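Local atomic coordinates of amidohydrolase 3 domain-containing protein (Pyrococcus furiosus, PDB entry 3ICJ), a protein that probably hydrolyses carbon-nitrogen bonds other than peptide bonds, as a zinc-binding member of the amidohydrolase family whose exact substrate is unknown. Residues Lys213-Val217 against Lys218-His222. Sequence-based numbering, arbitrary orientation.
Sequences KILTV and KDYKH
Thr216 and Asp219 clasp each other in a local helix-capping contact, at the short break where helix 200-214 ends and helix 217-233 begins. Leu215 is the first residue to leave helical geometry, and Thr216 occupies the N-cap. The Thr216 side chain caps the new helix by accepting from the amide of Asp219 (Asp219 N to Thr216 OG1, 3.2 Å) in a nearly straight bond (167°). With chi1 at 66°, the Thr216 hydroxyl is flanked by its own N and C and faces that amide. Asp219 returns the bond: its carboxylate takes the amide of Thr216 (Thr216 N to Asp219 OD2, 2.9 Å), the donor standing above the carboxylate plane, 36° out of it. The same oxygen carries a salt bridge to Arg135, which also binds the carbonyl of Ile214, so the end of one helix and the start of the next share a cationic partner. An alanine in place of Asp219 would probably leave the Thr216 amide without its acceptor and Arg135 without its carboxylate mate, freeing the link to shift. Regular helical bonding starts at once, with Tyr220 N to Thr216 O at 3.1 Å and Lys221 N to Val217 O at 2.9 Å. Thr216 O also lies in the plane of the Tyr220 ring, at its edge, 3.2 Å from Tyr220 CD1. Leu215 CB packs against Tyr220 CE1 at 3.8 Å, and the Tyr220 hydroxyl reaches back to the carbonyl of Asn211 in the preceding helix. Tyr220 also packs on helices 104-112 and 246-257, its side chain about 9 Å from that of the zinc ligand His103. Lys221 NZ forms salt bridges with Glu254 and Glu258. The reciprocal side-chain-to-backbone bonds of Thr216 and Asp219 are those of a capping box, the classic N-terminal helix cap.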
ATOM      1  N   LYS A 213     -20.025  -4.268   8.379  1.00 31.85           N
ATOM      2  CA  LYS A 213     -21.115  -4.165   9.358  1.00 39.14           C
ATOM      3  C   LYS A 213     -20.684  -3.806  10.790  1.00 36.05           C
ATOM      4  O   LYS A 213     -21.279  -2.929  11.397  1.00 37.59           O
ATOM      5  CB  LYS A 213     -21.971  -5.441   9.378  1.00 41.34           C
ATOM      6  CG  LYS A 213     -23.229  -5.303  10.239  1.00 52.64           C
ATOM      7  CD  LYS A 213     -23.984  -6.608  10.449  1.00 59.51           C
ATOM      8  CE  LYS A 213     -25.200  -6.362  11.345  1.00 54.82           C
ATOM      9  NZ  LYS A 213     -25.939  -7.610  11.655  1.00 56.16           N
ATOM     10  N   ILE A 214     -19.662  -4.479  11.319  1.00 37.91           N
ATOM     11  CA  ILE A 214     -19.332  -4.407  12.760  1.00 34.49           C
ATOM     12  C   ILE A 214     -18.444  -3.217  13.164  1.00 34.51           C
ATOM     13  O   ILE A 214     -18.772  -2.484  14.106  1.00 32.26           O
ATOM     14  CB  ILE A 214     -18.722  -5.739  13.249  1.00 33.95           C
ATOM     15  CG1 ILE A 214     -19.718  -6.875  13.015  1.00 36.59           C
ATOM     16  CG2 ILE A 214     -18.331  -5.662  14.722  1.00 34.77           C
ATOM     17  CD1 ILE A 214     -19.062  -8.214  12.843  1.00 40.90           C
ATOM     18  N   LEU A 215     -17.322  -3.033  12.466  1.00 33.27           N
ATOM     19  CA  LEU A 215     -16.463  -1.860  12.678  1.00 33.13           C
ATOM     20  C   LEU A 215     -17.196  -0.553  12.353  1.00 27.88           C
ATOM     21  O   LEU A 215     -18.016  -0.506  11.450  1.00 28.21           O
ATOM     22  CB  LEU A 215     -15.175  -1.978  11.864  1.00 32.53           C
ATOM     23  CG  LEU A 215     -14.316  -3.198  12.219  1.00 35.85           C
ATOM     24  CD1 LEU A 215     -13.153  -3.318  11.256  1.00 37.20           C
ATOM     25  CD2 LEU A 215     -13.832  -3.161  13.662  1.00 37.77           C
ATOM     26  N   THR A 216     -16.921   0.492  13.122  1.00 34.03           N
ATOM     27  CA  THR A 216     -17.624   1.769  12.979  1.00 37.74           C
ATOM     28  C   THR A 216     -16.710   2.786  12.302  1.00 38.51           C
ATOM     29  O   THR A 216     -15.523   2.509  12.092  1.00 34.15           O
ATOM     30  CB  THR A 216     -18.080   2.347  14.344  1.00 40.07           C
ATOM     31  OG1 THR A 216     -16.928   2.705  15.124  1.00 34.93           O
ATOM     32  CG2 THR A 216     -18.951   1.357  15.108  1.00 46.22           C
ATOM     33  N   VAL A 217     -17.268   3.950  11.964  1.00 35.68           N
ATOM     34  CA  VAL A 217     -16.486   5.082  11.441  1.00 35.83           C
ATOM     35  C   VAL A 217     -15.372   5.486  12.426  1.00 32.47           C
ATOM     36  O   VAL A 217     -14.234   5.652  12.017  1.00 30.32           O
ATOM     37  CB  VAL A 217     -17.386   6.290  11.072  1.00 35.93           C
ATOM     38  CG1 VAL A 217     -16.545   7.564  10.816  1.00 31.74           C
ATOM     39  CG2 VAL A 217     -18.251   5.942   9.858  1.00 33.91           C
ATOM     40  N   LYS A 218     -15.701   5.593  13.716  1.00 34.25           N
ATOM     41  CA  LYS A 218     -14.705   5.875  14.764  1.00 37.37           C
ATOM     42  C   LYS A 218     -13.558   4.852  14.799  1.00 35.81           C
ATOM     43  O   LYS A 218     -12.388   5.236  14.919  1.00 33.98           O
ATOM     44  CB  LYS A 218     -15.363   5.932  16.150  1.00 34.08           C
ATOM     45  CG  LYS A 218     -15.809   7.304  16.628  1.00 58.68           C
ATOM     46  CD  LYS A 218     -16.582   7.206  17.954  1.00 71.03           C
ATOM     47  CE  LYS A 218     -15.739   6.662  19.120  1.00 72.20           C
ATOM     48  NZ  LYS A 218     -14.972   7.734  19.821  1.00 74.28           N
ATOM     49  N   ASP A 219     -13.886   3.559  14.691  1.00 32.22           N
ATOM     50  CA  ASP A 219     -12.849   2.511  14.603  1.00 34.45           C
ATOM     51  C   ASP A 219     -11.924   2.785  13.411  1.00 33.81           C
ATOM     52  O   ASP A 219     -10.697   2.702  13.546  1.00 34.00           O
ATOM     53  CB  ASP A 219     -13.439   1.119  14.414  1.00 32.60           C
ATOM     54  CG  ASP A 219     -14.253   0.635  15.593  1.00 37.55           C
ATOM     55  OD1 ASP A 219     -13.942   0.972  16.753  1.00 34.91           O
ATOM     56  OD2 ASP A 219     -15.197  -0.141  15.342  1.00 36.02           O
ATOM     57  N   TYR A 220     -12.497   3.138  12.261  1.00 34.71           N
ATOM     58  CA  TYR A 220     -11.674   3.426  11.072  1.00 32.66           C
ATOM     59  C   TYR A 220     -10.792   4.655  11.209  1.00 31.52           C
ATOM     60  O   TYR A 220      -9.649   4.627  10.746  1.00 31.90           O
ATOM     61  CB  TYR A 220     -12.500   3.545   9.791  1.00 34.62           C
ATOM     62  CG  TYR A 220     -12.784   2.222   9.142  1.00 34.45           C
ATOM     63  CD1 TYR A 220     -13.856   1.440   9.560  1.00 39.33           C
ATOM     64  CD2 TYR A 220     -11.971   1.736   8.123  1.00 29.31           C
ATOM     65  CE1 TYR A 220     -14.129   0.209   8.970  1.00 42.70           C
ATOM     66  CE2 TYR A 220     -12.236   0.493   7.512  1.00 43.74           C
ATOM     67  CZ  TYR A 220     -13.324  -0.260   7.948  1.00 43.32           C
ATOM     68  OH  TYR A 220     -13.605  -1.482   7.374  1.00 42.40           O
ATOM     69  N   LYS A 221     -11.293   5.692  11.888  1.00 30.42           N
ATOM     70  CA  LYS A 221     -10.500   6.906  12.161  1.00 34.17           C
ATOM     71  C   LYS A 221      -9.270   6.553  12.979  1.00 33.49           C
ATOM     72  O   LYS A 221      -8.172   7.025  12.704  1.00 34.25           O
ATOM     73  CB  LYS A 221     -11.333   7.944  12.922  1.00 39.63           C
ATOM     74  CG  LYS A 221     -12.400   8.656  12.089  1.00 33.49           C
ATOM     75  CD  LYS A 221     -13.218   9.591  12.963  1.00 32.85           C
ATOM     76  CE  LYS A 221     -12.427  10.850  13.286  1.00 39.98           C
ATOM     77  NZ  LYS A 221     -13.089  11.659  14.355  1.00 40.01           N
ATOM     78  N   HIS A 222      -9.485   5.718  13.989  1.00 37.54           N
ATOM     79  CA  HIS A 222      -8.428   5.251  14.867  1.00 36.46           C
ATOM     80  C   HIS A 222      -7.368   4.425  14.110  1.00 38.85           C
ATOM     81  O   HIS A 222      -6.170   4.664  14.261  1.00 34.98           O
ATOM     82  CB  HIS A 222      -9.026   4.460  16.028  1.00 39.56           C
ATOM     83  CG  HIS A 222      -8.063   4.245  17.151  1.00 54.23           C
ATOM     84  ND1 HIS A 222      -7.127   3.234  17.143  1.00 49.70           N
ATOM     85  CD2 HIS A 222      -7.869   4.929  18.302  1.00 59.34           C
ATOM     86  CE1 HIS A 222      -6.409   3.294  18.249  1.00 46.70           C
ATOM     87  NE2 HIS A 222      -6.838   4.314  18.969  1.00 59.57           N
TER